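PDB 5JBD: inactive glucansucrase from Lactobacillus reuteri, which belongs to glycosyl hydrolase family 70, is built round a TIM-type barrel and carries a bound calcium ion. Local coordinates for residues M414-Y418 against S701-E705; R395-I399 against A426-F430; F659-P663 against T722-S726; A473-Q477 against N668-I674. One frame throughout, in Å; residues are numbered along the deposited sequence.

Overall arrangement
All four contacts lie among loops and helices that join strands of the parallel barrel sheet. Interactions 3 and 4 are neighbours, centres 8 Å apart, tied by Y724 O to Y671 N (3.1 Å) and E662 O to Q474 NE2 (3.1 Å). Interaction 3 also bonds to interaction 1, Y703 O lying 2.7 Å from K723 NZ, and touches interaction 2 through F659, whose CG is 3.3 Å from W427 NE1. Interactions 1 and 2, centres 15 Å apart, meet where Y703 OH packs on K396 CG at 3.7 Å. Interaction 4 stays about 8 Å, nearest atoms, from interactions 1 and 2. None of the calcium ligands, E237, D243, N287 and N751, belongs to these segments.

Interaction 1 (M414-Y418 against S701-E705); sequences MGSAY and SRYNE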
# COMPACT_ATOMS: atom_id res chain seq x y z
N MET A 414 -5.88 -2.13 -15.74
CA MET A 414 -5.38 -2.01 -14.36
C MET A 414 -6.03 -3.01 -13.40
O MET A 414 -5.66 -3.06 -12.23
CB MET A 414 -5.56 -0.57 -13.82
CG MET A 414 -4.63 0.45 -14.45
SD MET A 414 -2.90 0.26 -13.96
CE MET A 414 -2.12 -0.24 -15.50
N GLY A 415 -6.98 -3.81 -13.90
CA GLY A 415 -7.57 -4.92 -13.16
C GLY A 415 -7.10 -6.25 -13.75
O GLY A 415 -5.90 -6.47 -13.95
N SER A 416 -8.06 -7.12 -14.05
CA SER A 416 -7.77 -8.51 -14.44
C SER A 416 -7.04 -8.68 -15.78
O SER A 416 -6.46 -9.74 -16.02
CB SER A 416 -9.06 -9.34 -14.43
OG SER A 416 -9.96 -8.88 -15.39
N ALA A 417 -7.03 -7.66 -16.64
CA ALA A 417 -6.30 -7.71 -17.92
C ALA A 417 -4.86 -7.16 -17.83
O ALA A 417 -4.17 -7.07 -18.85
CB ALA A 417 -7.09 -7.00 -19.01
N TYR A 418 -4.42 -6.78 -16.63
CA TYR A 418 -3.03 -6.38 -16.40
C TYR A 418 -2.11 -7.55 -16.74
O TYR A 418 -2.38 -8.68 -16.34
CB TYR A 418 -2.82 -5.96 -14.93
CG TYR A 418 -1.43 -5.46 -14.59
CD1 TYR A 418 -0.42 -6.34 -14.24
CD2 TYR A 418 -1.13 -4.08 -14.60
CE1 TYR A 418 0.86 -5.88 -13.92
CE2 TYR A 418 0.14 -3.62 -14.29
CZ TYR A 418 1.13 -4.52 -13.94
OH TYR A 418 2.40 -4.07 -13.62
N SER A 701 -0.38 -11.39 -5.63
CA SER A 701 -0.33 -9.92 -5.64
C SER A 701 0.53 -9.42 -6.81
O SER A 701 1.43 -10.12 -7.29
CB SER A 701 0.18 -9.38 -4.30
OG SER A 701 1.56 -9.62 -4.10
N ARG A 702 0.22 -8.22 -7.28
CA ARG A 702 0.90 -7.66 -8.44
C ARG A 702 2.42 -7.54 -8.27
O ARG A 702 3.17 -7.85 -9.19
CB ARG A 702 0.28 -6.31 -8.78
CG ARG A 702 0.78 -5.67 -10.07
CD ARG A 702 -0.15 -4.53 -10.48
NE ARG A 702 -1.46 -5.05 -10.91
CZ ARG A 702 -2.55 -4.32 -11.09
NH1 ARG A 702 -2.56 -3.00 -10.89
NH2 ARG A 702 -3.67 -4.93 -11.49
N TYR A 703 2.86 -7.09 -7.09
CA TYR A 703 4.26 -6.78 -6.88
C TYR A 703 4.98 -7.65 -5.85
O TYR A 703 6.21 -7.63 -5.79
CB TYR A 703 4.40 -5.30 -6.49
CG TYR A 703 3.77 -4.31 -7.47
CD1 TYR A 703 4.26 -4.15 -8.76
CD2 TYR A 703 2.68 -3.53 -7.08
CE1 TYR A 703 3.69 -3.24 -9.64
CE2 TYR A 703 2.10 -2.62 -7.95
CZ TYR A 703 2.60 -2.48 -9.23
OH TYR A 703 2.02 -1.58 -10.08
N ASN A 704 4.24 -8.44 -5.06
CA ASN A 704 4.84 -9.26 -3.99
C ASN A 704 5.69 -8.40 -3.03
O ASN A 704 6.73 -8.84 -2.53
CB ASN A 704 5.68 -10.42 -4.59
CG ASN A 704 4.88 -11.71 -4.70
OD1 ASN A 704 5.12 -12.67 -3.97
ND2 ASN A 704 3.91 -11.73 -5.61
N GLU A 705 5.24 -7.16 -2.79
CA GLU A 705 6.01 -6.16 -2.03
C GLU A 705 5.78 -6.20 -0.53
O GLU A 705 6.60 -5.65 0.21
CB GLU A 705 5.74 -4.73 -2.55
CG GLU A 705 4.46 -4.04 -2.04
CD GLU A 705 3.17 -4.74 -2.45
OE1 GLU A 705 3.15 -5.43 -3.49
OE2 GLU A 705 2.19 -4.66 -1.71
O HOH W 1 2.69 -1.54 -12.53
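A cation-pi stack joins two loops here: one, between strand 696-697 and helix 727-739, holds S701-E705, the other links helices 392-406 and 420-434. S701 braces its own loop, its OG accepting a weak bond from N704 N (3.1 Å). R702 is the long arm that crosses the gap. Its guanidinium lies flat on the ring of Y418, with planes 12° apart and CZ 4.0 Å from the ring centroid, while its CD lies 3.8 Å from the same centroid, a CH-pi contact. Arginine suits this place because its flat cation can stack and donate in its own plane at once: NH2 bonds to M414 O at 2.8 Å, and NH1 reaches M414 O weakly at 3.4 Å. NH1 also serves G187 O. A type I turn from G415 to Y418, closed by Y418 N to G415 O at 3.1 Å, presents the ring. Y703 adds a wetter link, since one water lies 2.5 Å from Y703 OH and 2.8 Å from Y418 OH. N704 returns a weak bond from ND2 to S701 O (3.4 Å), and E705 leads away, its carbonyl O hydrogen-bonded to Y724 OH.

Interaction 2 (R395-I399 against A426-F430); sequences RKNLI and AWQEF
Both segments are regular alpha-helix, R395-I399 within helix 392-406 and A426-F430 within helix 420-434. Their local axes cross at 102° and come no closer than 11.2 Å, so large side chains must fill the gap. The CA atoms are nearest at I399 and A426, 6.1 Å apart; there the small alanine methyl fits, A426 CB 3.9 Å from I399 CG2. I399, with chi1 and chi2 both m, sends CD1 over the face of the five-membered ring of W427 (chi1 -87°, chi2 102°), 3.6 Å from its centroid, a CH-pi contact; CD1 is also 4.0 Å from F430 CB. F430 (chi1 t, chi2 88°) points toward the first helix, and L398 (t, t) meets the edge of its ring, L398 CD2 to F430 CD1 3.5 Å. R395 (chi1 t, chi2 p, chi3 p) folds its aliphatic part against the indole, CG to W427 CH2 3.9 Å, and has F430 CZ over one guanidinium face, 3.9 Å from NH1; its charge is balanced by salt bridges to E471 and D467. Such apolar, near-perpendicular packing joins two of the helices in the connection between neighbouring parallel strands 385-388 and 460-464 of the TIM-type barrel.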
# COMPACT_ATOMS: atom_id res chain seq x y z
N ARG A 395 6.43 6.56 -8.36
CA ARG A 395 7.03 5.83 -9.47
C ARG A 395 6.00 4.89 -10.12
O ARG A 395 5.93 4.83 -11.35
CB ARG A 395 8.28 5.06 -9.05
CG ARG A 395 9.05 4.47 -10.22
CD ARG A 395 9.83 5.53 -10.97
NE ARG A 395 11.18 5.67 -10.41
CZ ARG A 395 11.86 6.81 -10.24
NH1 ARG A 395 11.32 8.01 -10.53
NH2 ARG A 395 13.09 6.75 -9.73
N LYS A 396 5.21 4.20 -9.29
CA LYS A 396 4.11 3.34 -9.77
C LYS A 396 3.08 4.09 -10.61
O LYS A 396 2.66 3.59 -11.66
CB LYS A 396 3.41 2.63 -8.59
CG LYS A 396 2.12 1.89 -8.94
CD LYS A 396 1.19 1.74 -7.74
CE LYS A 396 0.59 3.08 -7.34
NZ LYS A 396 -0.46 2.90 -6.32
N ASN A 397 2.66 5.27 -10.15
CA ASN A 397 1.73 6.13 -10.92
C ASN A 397 2.24 6.42 -12.33
O ASN A 397 1.50 6.30 -13.31
CB ASN A 397 1.48 7.48 -10.21
CG ASN A 397 0.62 7.35 -8.97
OD1 ASN A 397 0.00 6.30 -8.70
ND2 ASN A 397 0.58 8.42 -8.17
N LEU A 398 3.52 6.76 -12.43
CA LEU A 398 4.17 7.09 -13.70
C LEU A 398 4.22 5.88 -14.64
O LEU A 398 3.91 5.99 -15.83
CB LEU A 398 5.58 7.61 -13.43
CG LEU A 398 6.35 8.39 -14.50
CD1 LEU A 398 7.36 9.32 -13.83
CD2 LEU A 398 7.04 7.48 -15.50
N ILE A 399 4.59 4.73 -14.09
CA ILE A 399 4.67 3.49 -14.88
C ILE A 399 3.28 3.04 -15.34
O ILE A 399 3.13 2.64 -16.49
CB ILE A 399 5.42 2.38 -14.09
CG1 ILE A 399 6.90 2.76 -13.90
CG2 ILE A 399 5.30 1.01 -14.77
CD1 ILE A 399 7.77 2.71 -15.13
N ALA A 426 7.00 -0.80 -20.29
CA ALA A 426 7.01 0.54 -19.66
C ALA A 426 8.38 0.88 -19.06
O ALA A 426 8.86 1.99 -19.22
CB ALA A 426 5.91 0.63 -18.63
N TRP A 427 9.00 -0.07 -18.37
CA TRP A 427 10.35 0.17 -17.79
C TRP A 427 11.45 0.38 -18.80
O TRP A 427 12.30 1.25 -18.62
CB TRP A 427 10.73 -0.93 -16.78
CG TRP A 427 10.22 -0.56 -15.43
CD1 TRP A 427 9.11 -1.04 -14.81
CD2 TRP A 427 10.75 0.47 -14.59
NE1 TRP A 427 8.94 -0.41 -13.59
CE2 TRP A 427 9.93 0.53 -13.43
CE3 TRP A 427 11.85 1.33 -14.69
CZ2 TRP A 427 10.18 1.43 -12.39
CZ3 TRP A 427 12.10 2.22 -13.64
CH2 TRP A 427 11.26 2.26 -12.51
N GLN A 428 11.44 -0.38 -19.89
CA GLN A 428 12.38 -0.13 -20.98
C GLN A 428 12.18 1.30 -21.50
O GLN A 428 13.15 2.03 -21.68
CB GLN A 428 12.21 -1.14 -22.12
CG GLN A 428 13.38 -1.16 -23.09
CD GLN A 428 13.27 -2.28 -24.10
OE1 GLN A 428 12.40 -2.28 -24.97
NE2 GLN A 428 14.16 -3.26 -23.99
N GLU A 429 10.92 1.70 -21.71
CA GLU A 429 10.59 3.06 -22.18
C GLU A 429 11.02 4.12 -21.17
O GLU A 429 11.59 5.13 -21.56
CB GLU A 429 9.09 3.17 -22.48
CG GLU A 429 8.69 2.39 -23.73
CD GLU A 429 7.19 2.17 -23.85
OE1 GLU A 429 6.44 2.45 -22.89
OE2 GLU A 429 6.75 1.70 -24.92
N PHE A 430 10.76 3.86 -19.89
CA PHE A 430 11.15 4.77 -18.81
C PHE A 430 12.67 5.00 -18.75
O PHE A 430 13.10 6.15 -18.75
CB PHE A 430 10.64 4.29 -17.45
CG PHE A 430 11.06 5.19 -16.31
CD1 PHE A 430 10.28 6.29 -15.96
CD2 PHE A 430 12.25 4.97 -15.64
CE1 PHE A 430 10.66 7.13 -14.93
CE2 PHE A 430 12.64 5.81 -14.60
CZ PHE A 430 11.85 6.90 -14.26

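Interaction 3 (F659-P663 against T722-S726); sequences FQPEP and TKYGS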
# COMPACT_ATOMS: atom_id res chain seq x y z
N PHE A 659 8.77 -2.38 -7.93
CA PHE A 659 9.28 -3.07 -9.13
C PHE A 659 10.63 -3.73 -8.91
O PHE A 659 11.30 -4.15 -9.86
CB PHE A 659 9.37 -2.06 -10.27
CG PHE A 659 8.06 -1.38 -10.56
CD1 PHE A 659 7.10 -2.00 -11.35
CD2 PHE A 659 7.78 -0.13 -10.01
CE1 PHE A 659 5.89 -1.38 -11.60
CE2 PHE A 659 6.57 0.49 -10.26
CZ PHE A 659 5.62 -0.13 -11.06
N GLN A 660 11.01 -3.85 -7.65
CA GLN A 660 12.19 -4.58 -7.25
C GLN A 660 11.96 -6.04 -7.67
O GLN A 660 10.88 -6.58 -7.45
CB GLN A 660 12.35 -4.45 -5.73
CG GLN A 660 13.71 -4.84 -5.19
CD GLN A 660 13.78 -4.68 -3.69
OE1 GLN A 660 13.23 -3.73 -3.10
NE2 GLN A 660 14.47 -5.61 -3.05
N PRO A 661 12.96 -6.66 -8.31
CA PRO A 661 12.78 -8.04 -8.77
C PRO A 661 12.92 -9.07 -7.65
O PRO A 661 13.49 -8.77 -6.60
CB PRO A 661 13.93 -8.21 -9.77
CG PRO A 661 15.02 -7.39 -9.20
CD PRO A 661 14.31 -6.16 -8.61
N GLU A 662 12.43 -10.29 -7.89
CA GLU A 662 12.73 -11.41 -7.01
C GLU A 662 14.24 -11.67 -7.09
O GLU A 662 14.82 -11.55 -8.17
CB GLU A 662 11.93 -12.65 -7.42
CG GLU A 662 10.42 -12.53 -7.20
CD GLU A 662 9.99 -12.53 -5.72
OE1 GLU A 662 10.77 -12.96 -4.84
OE2 GLU A 662 8.84 -12.13 -5.44
N PRO A 663 14.90 -11.95 -5.95
CA PRO A 663 16.36 -12.11 -5.96
C PRO A 663 16.79 -13.40 -6.66
O PRO A 663 16.14 -14.44 -6.51
CB PRO A 663 16.73 -12.15 -4.48
CG PRO A 663 15.52 -12.72 -3.82
CD PRO A 663 14.34 -12.22 -4.61
N THR A 722 10.64 -13.93 1.95
CA THR A 722 9.81 -12.95 1.26
C THR A 722 10.65 -12.48 0.07
O THR A 722 11.74 -13.02 -0.16
CB THR A 722 9.45 -11.76 2.18
OG1 THR A 722 10.64 -11.03 2.49
CG2 THR A 722 8.79 -12.28 3.47
N LYS A 723 10.19 -11.49 -0.69
CA LYS A 723 11.04 -10.91 -1.73
C LYS A 723 12.40 -10.50 -1.16
O LYS A 723 13.43 -10.69 -1.81
CB LYS A 723 10.37 -9.70 -2.41
CG LYS A 723 11.13 -9.22 -3.65
CD LYS A 723 10.60 -7.90 -4.21
CE LYS A 723 9.27 -8.09 -4.94
NZ LYS A 723 8.83 -6.82 -5.58
N TYR A 724 12.40 -9.97 0.07
CA TYR A 724 13.56 -9.29 0.65
C TYR A 724 14.54 -10.24 1.34
O TYR A 724 15.73 -9.93 1.46
CB TYR A 724 13.08 -8.18 1.63
CG TYR A 724 12.00 -7.31 1.00
CD1 TYR A 724 12.31 -6.42 -0.02
CD2 TYR A 724 10.67 -7.44 1.37
CE1 TYR A 724 11.33 -5.65 -0.64
CE2 TYR A 724 9.67 -6.67 0.78
CZ TYR A 724 10.02 -5.76 -0.23
OH TYR A 724 9.04 -5.02 -0.83
N GLY A 725 14.03 -11.39 1.79
CA GLY A 725 14.82 -12.39 2.51
C GLY A 725 14.03 -13.05 3.64
O GLY A 725 12.80 -13.02 3.64
N SER A 726 14.77 -13.69 4.54
CA SER A 726 14.22 -14.36 5.72
C SER A 726 14.18 -13.42 6.93
O SER A 726 14.83 -12.37 6.95
CB SER A 726 15.07 -15.58 6.08
OG SER A 726 16.39 -15.19 6.44
O HOH W 2 11.95 -14.37 -2.53
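A buried lysine in an ST turn here spends its charge on backbone carbonyls rather than on the nearby acid. K723 stretches along F659-P663, a loop that follows strand 652-654 of the TIM-type barrel, until NZ donates to Q660 O at 2.8 Å, and a second carbonyl, that of Y703, also accepts from NZ; E662, by contrast, keeps OE2 5.3 Å from NZ. Lysine suits the task, as its methylenes can pack before the amine reaches its acceptors: CD makes an apolar contact with Q660 CB at 4.2 Å, and CG rests in van der Waals contact on P661 O at 3.8 Å. The partner loop runs from Q660 to P663 in a polyproline II-like extended form that its two prolines favour and that leaves carbonyls available. In the ST turn, T722 OG1 accepts from Y724 N at 3.2 Å. G725 follows with phi/psi of 142/-163°, where a CB would jam against the preceding carbonyl, so glycine is called for, and S726 then N-caps helix 727-739. Y724 turns the edge of its ring to Q660, CE1 to OE1 3.7 Å, while its OH bonds to E705 O. P663 CD packs 3.3 Å from K723 O. The carboxylate of E662 is engaged through water: one molecule donates to E662 OE1 at 3.0 Å and to T722 O at 2.7 Å.

Interaction 4 (A473-Q477 against N668-I674); sequences AQYMQ and NHAYNVI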
# COMPACT_ATOMS: atom_id res chain seq x y z
N ALA A 473 16.64 -3.67 -11.54
CA ALA A 473 17.77 -4.59 -11.52
C ALA A 473 17.87 -5.26 -10.15
O ALA A 473 17.12 -4.93 -9.22
CB ALA A 473 19.07 -3.87 -11.86
N GLN A 474 18.79 -6.21 -10.01
CA GLN A 474 19.06 -6.81 -8.71
C GLN A 474 19.51 -5.72 -7.71
O GLN A 474 20.03 -4.66 -8.11
CB GLN A 474 20.10 -7.93 -8.83
CG GLN A 474 19.56 -9.18 -9.53
CD GLN A 474 18.49 -9.88 -8.73
OE1 GLN A 474 18.72 -10.27 -7.59
NE2 GLN A 474 17.32 -10.08 -9.34
N TYR A 475 19.24 -5.96 -6.43
CA TYR A 475 19.28 -4.89 -5.43
C TYR A 475 20.63 -4.21 -5.33
O TYR A 475 21.65 -4.85 -5.04
CB TYR A 475 18.82 -5.40 -4.05
CG TYR A 475 18.47 -4.28 -3.08
CD1 TYR A 475 17.25 -3.60 -3.18
CD2 TYR A 475 19.36 -3.89 -2.10
CE1 TYR A 475 16.92 -2.57 -2.30
CE2 TYR A 475 19.06 -2.86 -1.22
CZ TYR A 475 17.84 -2.19 -1.32
OH TYR A 475 17.57 -1.16 -0.42
N MET A 476 20.65 -2.90 -5.58
CA MET A 476 21.86 -2.07 -5.57
C MET A 476 22.96 -2.46 -6.59
O MET A 476 24.07 -1.94 -6.49
CB MET A 476 22.46 -1.96 -4.14
CG MET A 476 21.60 -1.17 -3.16
SD MET A 476 22.18 -1.19 -1.46
CE MET A 476 23.64 -0.14 -1.54
N GLN A 477 22.64 -3.28 -7.59
CA GLN A 477 23.64 -3.66 -8.63
C GLN A 477 23.95 -2.55 -9.64
O GLN A 477 25.06 -2.53 -10.18
CB GLN A 477 23.21 -4.90 -9.42
CG GLN A 477 23.06 -6.19 -8.62
CD GLN A 477 24.14 -6.42 -7.58
OE1 GLN A 477 25.28 -6.76 -7.91
NE2 GLN A 477 23.77 -6.24 -6.31
N ASN A 668 21.97 -12.00 -3.16
CA ASN A 668 21.20 -10.87 -3.72
C ASN A 668 19.91 -10.52 -2.97
O ASN A 668 19.20 -9.59 -3.37
CB ASN A 668 20.89 -11.11 -5.21
CG ASN A 668 22.09 -10.89 -6.12
OD1 ASN A 668 23.12 -10.36 -5.71
ND2 ASN A 668 21.97 -11.32 -7.37
N HIS A 669 19.59 -11.24 -1.89
CA HIS A 669 18.50 -10.84 -1.00
C HIS A 669 18.77 -9.42 -0.53
O HIS A 669 19.87 -9.12 -0.06
CB HIS A 669 18.43 -11.74 0.24
CG HIS A 669 17.88 -13.11 -0.02
ND1 HIS A 669 17.59 -14.00 0.99
CD2 HIS A 669 17.57 -13.75 -1.18
CE1 HIS A 669 17.11 -15.12 0.48
NE2 HIS A 669 17.08 -14.99 -0.84
N ALA A 670 17.78 -8.55 -0.66
CA ALA A 670 17.95 -7.16 -0.23
C ALA A 670 18.49 -7.07 1.20
O ALA A 670 19.36 -6.25 1.48
CB ALA A 670 16.63 -6.39 -0.37
N TYR A 671 18.01 -7.95 2.10
CA TYR A 671 18.47 -7.91 3.49
C TYR A 671 19.98 -8.09 3.58
O TYR A 671 20.65 -7.35 4.30
CB TYR A 671 17.74 -8.94 4.37
CG TYR A 671 16.24 -8.68 4.59
CD1 TYR A 671 15.71 -7.39 4.57
CD2 TYR A 671 15.37 -9.74 4.80
CE1 TYR A 671 14.35 -7.17 4.74
CE2 TYR A 671 14.01 -9.53 4.99
CZ TYR A 671 13.51 -8.22 4.97
OH TYR A 671 12.17 -8.00 5.15
N ASN A 672 20.53 -9.02 2.80
CA ASN A 672 21.97 -9.28 2.82
C ASN A 672 22.78 -8.16 2.18
O ASN A 672 23.84 -7.78 2.69
CB ASN A 672 22.28 -10.64 2.19
CG ASN A 672 21.66 -11.79 2.98
OD1 ASN A 672 21.43 -11.67 4.20
ND2 ASN A 672 21.35 -12.89 2.31
N VAL A 673 22.28 -7.65 1.06
CA VAL A 673 22.93 -6.51 0.38
C VAL A 673 22.94 -5.29 1.31
O VAL A 673 23.97 -4.62 1.43
CB VAL A 673 22.26 -6.20 -0.98
CG1 VAL A 673 22.92 -4.99 -1.64
CG2 VAL A 673 22.31 -7.42 -1.89
N ILE A 674 21.82 -5.02 1.98
CA ILE A 674 21.73 -3.87 2.92
C ILE A 674 22.75 -3.99 4.06
O ILE A 674 23.49 -3.04 4.34
CB ILE A 674 20.29 -3.68 3.46
CG1 ILE A 674 19.34 -3.23 2.34
CG2 ILE A 674 20.24 -2.66 4.60
CD1 ILE A 674 17.87 -3.47 2.59
O HOH W 3 18.13 -8.49 -5.53
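Y475, N668 and V673 carry most of this contact, in which a type II beta turn, Q474 to Q477, packs on the first turn of helix 670-676. The turn belongs to the loop between helices 465-468 and 483-496, and the helix to the connection after barrel strand 652-654. A670 CB sits over one face of the Y475 ring, 4.0 Å from its centroid in a CH-pi contact, a methyl small enough to let the CA atoms of Y475 and A670 approach to 5.8 Å. V673 CG1 lies at the edge of the ring, 3.8 Å from CD2, and I674 CG1 is 3.6 Å from CE2. Tyrosine answers both needs of the site, an apolar ring for the helix and a hydroxyl that bonds to D655 O. V673 is branched and compact: its CG1 also touches Y475 O at 3.6 Å and M476 SD at 3.9 Å. N668 lies just before H669, the N-cap residue, and its CB is 3.3 Å from Q474 OE1; N668 ND2 hydrogen-bonds to T664 OG1, and Q474 NE2 to E662 O. A water joins the two sides, donating to N668 O (2.6 Å) and Q474 OE1 (2.8 Å) and accepting from Y475 N (2.9 Å). The turn is closed by Q477 N to Q474 O at 3.0 Å and braced by Q477 NE2, which donates to Y475 O at 2.8 Å.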